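Side-chain contacts in probable transcriptional regulator (Rhodococcus jostii, PDB 3ON2), which probably binds DNA as a transcriptional regulator of the TetR family, although its target genes and any natural effector remain unknown: residues A[84-87]-A[88-92]; A[135-138]-A[139-143]; A[156-159]-A[160-163]. All coordinates share one frame; numbering follows the deposited sequence.

Interaction 1 (A[84-87]-A[88-92]); sequences SHAR and ARFAA
H85, at the N-cap position just ahead of helix 86-103, lays its imidazole over the methyl of A88. The CB of A88 sits 3.7 Å from the centroid of the H85 ring and 20° off the ring normal, a CH-pi contact made over one face and displaced toward the CE1-NE2 edge of the ring. The ring reaches over the turn because CG of H85 stands between the backbone N and the carbonyl carbon (chi1 68°). Its NE2 is also hydrogen-bonded to E83.

The tight part lies on the flank of A86 and F90. Here the CB of A86 meets CE1 of F90 at 4.2 Å, while CD1 of the same F90 ring passes 3.1 Å from the A86 carbonyl O. F90 N donates to A86 O at 2.9 Å, nearly on the line of the C=O. One residue earlier in the chain, R89 N donates to H85 O at 3.1 Å, the N lying in the carbonyl plane, so the N-cap residue joins the helix through its backbone as well as its ring. The side chain of R89 belongs to the packed side too: its CG lies 3.5 Å from H85 O, and its extended chain runs on to a salt bridge with E141 of helix 122-144.

The solvent side is looser, and S84, H85 and R87 are exposed there. S84 OG stays 4.2 Å from NH2 of R89, and R87 sends an extended chain away from this turn to a salt bridge with D190. Beyond the turn, helix 86-103 rests A86 and F90 on A142 of helix 122-144, whereas toward helix 181-196 the F90 ring meets W193 edge-to-face and also touches L196.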
loop_
_atom_site.group_PDB
_atom_site.type_symbol
_atom_site.label_atom_id
_atom_site.label_comp_id
_atom_site.label_asym_id
_atom_site.label_seq_id
_atom_site.Cartn_x
_atom_site.Cartn_y
_atom_site.Cartn_z
ATOM N N SER A 84 3.710 -16.634 -15.147
ATOM C CA SER A 84 4.917 -16.962 -14.387
ATOM C C SER A 84 6.145 -16.672 -15.214
ATOM O O SER A 84 6.921 -17.592 -15.527
ATOM C CB SER A 84 4.962 -18.452 -14.037
ATOM O OG SER A 84 3.936 -18.783 -13.127
ATOM N N HIS A 85 6.309 -15.420 -15.612
ATOM C CA HIS A 85 7.563 -14.967 -16.163
ATOM C C HIS A 85 7.780 -13.525 -15.699
ATOM O O HIS A 85 6.815 -12.808 -15.443
ATOM C CB HIS A 85 7.654 -15.182 -17.691
ATOM C CG HIS A 85 6.726 -14.333 -18.500
ATOM N ND1 HIS A 85 7.083 -13.092 -18.982
ATOM C CD2 HIS A 85 5.478 -14.571 -18.971
ATOM C CE1 HIS A 85 6.082 -12.582 -19.683
ATOM N NE2 HIS A 85 5.095 -13.461 -19.691
ATOM N N ALA A 86 9.048 -13.142 -15.550
ATOM C CA ALA A 86 9.418 -11.877 -14.909
ATOM C C ALA A 86 8.776 -10.651 -15.548
ATOM O O ALA A 86 8.262 -9.786 -14.830
ATOM C CB ALA A 86 10.948 -11.718 -14.823
ATOM N N ARG A 87 8.785 -10.564 -16.876
ATOM C CA ARG A 87 8.243 -9.367 -17.527
ATOM C C ARG A 87 6.778 -9.143 -17.158
ATOM O O ARG A 87 6.377 -8.010 -16.876
ATOM C CB ARG A 87 8.435 -9.374 -19.054
ATOM C CG ARG A 87 7.895 -8.118 -19.659
ATOM C CD ARG A 87 8.222 -7.894 -21.106
ATOM N NE ARG A 87 7.990 -6.482 -21.418
ATOM C CZ ARG A 87 8.287 -5.903 -22.586
ATOM N NH1 ARG A 87 8.848 -6.621 -23.562
ATOM N NH2 ARG A 87 8.034 -4.605 -22.773
ATOM N N ALA A 88 6.000 -10.227 -17.132
ATOM C CA ALA A 88 4.577 -10.193 -16.714
ATOM C C ALA A 88 4.389 -9.814 -15.244
ATOM O O ALA A 88 3.478 -9.057 -14.908
ATOM C CB ALA A 88 3.902 -11.514 -16.997
ATOM N N ARG A 89 5.252 -10.344 -14.381
ATOM C CA ARG A 89 5.167 -10.049 -12.958
ATOM C C ARG A 89 5.495 -8.598 -12.671
ATOM O O ARG A 89 4.855 -7.988 -11.824
ATOM C CB ARG A 89 6.133 -10.919 -12.161
ATOM C CG ARG A 89 5.701 -12.343 -12.106
ATOM C CD ARG A 89 6.689 -13.185 -11.328
ATOM N NE ARG A 89 6.106 -14.500 -11.137
ATOM C CZ ARG A 89 6.449 -15.358 -10.184
ATOM N NH1 ARG A 89 7.400 -15.067 -9.295
ATOM N NH2 ARG A 89 5.830 -16.517 -10.135
ATOM N N PHE A 90 6.528 -8.071 -13.330
ATOM C CA PHE A 90 6.918 -6.660 -13.150
ATOM C C PHE A 90 5.771 -5.764 -13.560
ATOM O O PHE A 90 5.415 -4.848 -12.835
ATOM C CB PHE A 90 8.147 -6.301 -13.996
ATOM C CG PHE A 90 9.478 -6.749 -13.416
ATOM C CD1 PHE A 90 9.611 -7.949 -12.717
ATOM C CD2 PHE A 90 10.620 -5.989 -13.647
ATOM C CE1 PHE A 90 10.851 -8.364 -12.241
ATOM C CE2 PHE A 90 11.870 -6.398 -13.165
ATOM C CZ PHE A 90 11.981 -7.580 -12.452
ATOM N N ALA A 91 5.195 -6.039 -14.730
ATOM C CA ALA A 91 4.031 -5.306 -15.212
ATOM C C ALA A 91 2.830 -5.409 -14.259
ATOM O O ALA A 91 2.171 -4.402 -13.970
ATOM C CB ALA A 91 3.646 -5.753 -16.640
ATOM N N ALA A 92 2.546 -6.606 -13.757
ATOM C CA ALA A 92 1.410 -6.776 -12.847
ATOM C C ALA A 92 1.597 -6.052 -11.519
ATOM O O ALA A 92 0.637 -5.477 -10.996
ATOM C CB ALA A 92 1.107 -8.260 -12.592
#

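Interaction 2 (A[135-138]-A[139-143]); sequences TVRI and VTEAQ
With OG1 of T140 anti to its carbonyl carbon (chi1 -54°), the hydroxyl turns back along the helix and donates to the carbonyl O of V136, one turn earlier. CG of E141 is likewise anti to its own carbonyl carbon (chi1 -65°), which lays the extended glutamate chain alongside R137, both side chains pointing the same way.

The V136 carbonyl is thereby gripped twice: T140 OG1 lies 2.8 Å from V136 O and T140 N lies 2.9 Å from it. The two donors arrive from opposite faces of the carbonyl plane, the hydroxyl well above it and the amide only moderately tilted. This is a familiar way for a threonine within a helix to satisfy its hydroxyl. Beside it, CG1 of V136 approaches T140 OG1 at 4.1 Å, so an apolar branch borders the hydroxyl.

In the TetR family such a helix belongs to the C-terminal, all-helical domain, and T135 and V139 here line the pocket that holds a polyether molecule, probably from the crystallisation liquor. V139 turns its CG2 to within 3.4 Å of the T135 carbonyl O, and its amide binds that same oxygen.

In the R137-E141 pair the carboxylate lies against the aliphatic part of the arginine and not against its guanidinium. OE2 of E141 is 3.5 Å from CG of R137, whereas NE of R137 and OE2 of E141 remain 5.1 Å apart, with the guanidinium and carboxylate planes turned 53° against each other. The other carboxylate oxygen, OE1, is engaged by R89 of helix 86-103, while I138 packs against R89 and F90 of that helix.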
loop_
_atom_site.group_PDB
_atom_site.type_symbol
_atom_site.label_atom_id
_atom_site.label_comp_id
_atom_site.label_asym_id
_atom_site.label_seq_id
_atom_site.Cartn_x
_atom_site.Cartn_y
_atom_site.Cartn_z
ATOM N N THR A 135 8.707 -7.314 -3.548
ATOM C CA THR A 135 9.236 -6.758 -4.786
ATOM C C THR A 135 10.686 -7.166 -5.024
ATOM O O THR A 135 11.047 -7.556 -6.131
ATOM C CB THR A 135 9.144 -5.224 -4.749
ATOM O OG1 THR A 135 7.804 -4.849 -4.417
ATOM C CG2 THR A 135 9.536 -4.616 -6.078
ATOM N N VAL A 136 11.510 -7.050 -3.981
ATOM C CA VAL A 136 12.952 -7.383 -4.052
ATOM C C VAL A 136 13.128 -8.868 -4.452
ATOM O O VAL A 136 13.997 -9.197 -5.260
ATOM C CB VAL A 136 13.715 -7.034 -2.729
ATOM C CG1 VAL A 136 15.184 -7.579 -2.732
ATOM C CG2 VAL A 136 13.719 -5.526 -2.481
ATOM N N ARG A 137 12.278 -9.745 -3.905
ATOM C CA ARG A 137 12.304 -11.196 -4.205
ATOM C C ARG A 137 11.972 -11.479 -5.671
ATOM O O ARG A 137 12.669 -12.256 -6.304
ATOM C CB ARG A 137 11.410 -11.987 -3.228
ATOM C CG ARG A 137 10.632 -13.190 -3.812
ATOM C CD ARG A 137 9.886 -14.065 -2.755
ATOM N NE ARG A 137 8.999 -13.343 -1.818
ATOM C CZ ARG A 137 9.413 -12.726 -0.703
ATOM N NH1 ARG A 137 10.711 -12.713 -0.395
ATOM N NH2 ARG A 137 8.546 -12.107 0.102
ATOM N N ILE A 138 10.956 -10.799 -6.211
ATOM C CA ILE A 138 10.564 -10.896 -7.621
ATOM C C ILE A 138 11.690 -10.430 -8.561
ATOM O O ILE A 138 11.906 -11.038 -9.611
ATOM C CB ILE A 138 9.306 -10.023 -7.909
ATOM C CG1 ILE A 138 8.107 -10.429 -7.024
ATOM C CG2 ILE A 138 8.950 -10.030 -9.385
ATOM C CD1 ILE A 138 7.313 -11.623 -7.506
ATOM N N VAL A 139 12.373 -9.342 -8.194
ATOM C CA VAL A 139 13.557 -8.855 -8.948
ATOM C C VAL A 139 14.696 -9.894 -8.869
ATOM O O VAL A 139 15.290 -10.233 -9.888
ATOM C CB VAL A 139 14.046 -7.456 -8.428
ATOM C CG1 VAL A 139 15.410 -7.051 -9.031
ATOM C CG2 VAL A 139 12.975 -6.349 -8.657
ATOM N N THR A 140 14.985 -10.388 -7.661
ATOM C CA THR A 140 16.047 -11.400 -7.445
ATOM C C THR A 140 15.767 -12.652 -8.268
ATOM O O THR A 140 16.665 -13.155 -8.943
ATOM C CB THR A 140 16.238 -11.749 -5.937
ATOM O OG1 THR A 140 16.469 -10.546 -5.211
ATOM C CG2 THR A 140 17.464 -12.661 -5.691
ATOM N N GLU A 141 14.523 -13.128 -8.239
ATOM C CA GLU A 141 14.097 -14.286 -9.045
ATOM C C GLU A 141 14.269 -14.014 -10.529
ATOM O O GLU A 141 14.632 -14.913 -11.289
ATOM C CB GLU A 141 12.642 -14.696 -8.746
ATOM C CG GLU A 141 12.405 -15.209 -7.305
ATOM C CD GLU A 141 10.929 -15.551 -6.982
ATOM O OE1 GLU A 141 10.053 -15.380 -7.862
ATOM O OE2 GLU A 141 10.643 -15.993 -5.831
ATOM N N ALA A 142 14.022 -12.776 -10.945
ATOM C CA ALA A 142 14.202 -12.389 -12.354
ATOM C C ALA A 142 15.667 -12.432 -12.752
ATOM O O ALA A 142 16.012 -12.783 -13.889
ATOM C CB ALA A 142 13.623 -10.987 -12.625
ATOM N N GLN A 143 16.535 -12.067 -11.817
ATOM C CA GLN A 143 17.970 -12.130 -12.076
ATOM C C GLN A 143 18.464 -13.572 -12.097
ATOM O O GLN A 143 19.395 -13.878 -12.823
ATOM C CB GLN A 143 18.731 -11.352 -11.031
ATOM C CG GLN A 143 18.584 -9.868 -11.183
ATOM C CD GLN A 143 19.199 -9.140 -10.047
ATOM O OE1 GLN A 143 18.968 -9.483 -8.895
ATOM N NE2 GLN A 143 19.959 -8.098 -10.351
#

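Interaction 3 (A[156-159]-A[160-163]); sequences IALV and AFAT
T163 OG1 and V159 O lie 2.8 Å apart, the hydroxyl donating to a carbonyl one turn back in the helix. T163 N donates to V159 O as well, at 2.9 Å and from the opposite face of the carbonyl plane; the hydroxyl stands 38° out of that plane. The valine borders this pair through CG1, which is 4.1 Å from T163 OG1.

Along another flank, CD1 of L158 comes to the edge of the F161 ring, near its plane, 4.3 Å from CD2 of F161. CG of F161 is anti to the backbone N (chi1 175°), which carries the ring off from 156-159. A160 tucks its CB to 3.5 Å from A157 O.

Further out, F192 of helix 181-196 touches I156, V159 and A160, while V136 and M132 of helix 122-144 meet A157 and F161. A160 and F161 also line the polyether-binding pocket. Putting a valine at T163 would probably cost the V159 carbonyl its hydroxyl donor, with the backbone amide still bound.

Two kinds of chemistry are thus set on one helix: a hydroxyl paid off by the carbonyl of the preceding turn, and apolar groups, of which I156, A157, V159, A160 and F161 present carbon to neighbouring helices or the pocket while L158 lies on the exposed side.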
loop_
_atom_site.group_PDB
_atom_site.type_symbol
_atom_site.label_atom_id
_atom_site.label_comp_id
_atom_site.label_asym_id
_atom_site.label_seq_id
_atom_site.Cartn_x
_atom_site.Cartn_y
_atom_site.Cartn_z
ATOM N N ILE A 156 17.261 -1.776 -7.561
ATOM C CA ILE A 156 16.378 -1.983 -8.718
ATOM C C ILE A 156 14.930 -1.834 -8.258
ATOM O O ILE A 156 14.137 -1.088 -8.856
ATOM C CB ILE A 156 16.629 -3.352 -9.394
ATOM C CG1 ILE A 156 18.028 -3.373 -10.036
ATOM C CG2 ILE A 156 15.547 -3.666 -10.459
ATOM C CD1 ILE A 156 18.488 -4.807 -10.553
ATOM N N ALA A 157 14.594 -2.522 -7.177
ATOM C CA ALA A 157 13.258 -2.432 -6.605
ATOM C C ALA A 157 12.913 -0.997 -6.194
ATOM O O ALA A 157 11.772 -0.557 -6.374
ATOM C CB ALA A 157 13.138 -3.391 -5.424
ATOM N N LEU A 158 13.894 -0.276 -5.648
ATOM C CA LEU A 158 13.713 1.092 -5.206
ATOM C C LEU A 158 13.436 2.045 -6.383
ATOM O O LEU A 158 12.574 2.939 -6.281
ATOM C CB LEU A 158 14.930 1.563 -4.385
ATOM C CG LEU A 158 14.765 2.911 -3.673
ATOM C CD1 LEU A 158 13.548 2.881 -2.768
ATOM C CD2 LEU A 158 16.044 3.292 -2.903
ATOM N N VAL A 159 14.138 1.847 -7.501
ATOM C CA VAL A 159 13.874 2.656 -8.688
ATOM C C VAL A 159 12.451 2.384 -9.188
ATOM O O VAL A 159 11.724 3.325 -9.535
ATOM C CB VAL A 159 14.924 2.455 -9.808
ATOM C CG1 VAL A 159 14.443 3.080 -11.128
ATOM C CG2 VAL A 159 16.258 3.088 -9.376
ATOM N N ALA A 160 12.046 1.110 -9.174
ATOM C CA ALA A 160 10.672 0.749 -9.565
ATOM C C ALA A 160 9.617 1.421 -8.664
ATOM O O ALA A 160 8.609 1.953 -9.156
ATOM C CB ALA A 160 10.485 -0.790 -9.569
ATOM N N PHE A 161 9.835 1.371 -7.352
ATOM C CA PHE A 161 8.922 1.999 -6.387
ATOM C C PHE A 161 8.801 3.510 -6.621
ATOM O O PHE A 161 7.697 4.025 -6.658
ATOM C CB PHE A 161 9.368 1.699 -4.957
ATOM C CG PHE A 161 8.561 2.393 -3.879
ATOM C CD1 PHE A 161 7.170 2.467 -3.935
ATOM C CD2 PHE A 161 9.205 2.883 -2.748
ATOM C CE1 PHE A 161 6.433 3.072 -2.909
ATOM C CE2 PHE A 161 8.495 3.495 -1.722
ATOM C CZ PHE A 161 7.110 3.596 -1.793
ATOM N N ALA A 162 9.932 4.185 -6.829
ATOM C CA ALA A 162 9.941 5.621 -7.085
ATOM C C ALA A 162 9.175 5.920 -8.365
ATOM O O ALA A 162 8.401 6.890 -8.418
ATOM C CB ALA A 162 11.356 6.144 -7.203
ATOM N N THR A 163 9.421 5.113 -9.388
ATOM C CA THR A 163 8.728 5.279 -10.661
ATOM C C THR A 163 7.215 5.200 -10.504
ATOM O O THR A 163 6.498 6.122 -10.934
ATOM C CB THR A 163 9.184 4.261 -11.702
ATOM O OG1 THR A 163 10.597 4.421 -11.903
ATOM C CG2 THR A 163 8.403 4.475 -13.046
#

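Interactions 2 and 3 lie wholly within helices, whereas interaction 1 spans the start of one. Interactions 1 and 3 are surface contacts; interaction 2 is partly buried and sits between them, touching both. Toward interaction 1 its helix 122-144 offers charge as well as carbon, a salt bridge beside the packing of small and aromatic side chains. Toward interaction 3 the join is mainly apolar, V136 and T135 meeting A157 and V139 meeting I156. Interactions 2 and 3 share a threonine hydroxyl returned to the backbone. Both contribute to the polyether pocket, and F90 of interaction 1 also comes near the polyether; what sets interaction 1 apart is its helix start, with a histidine ring over a methyl.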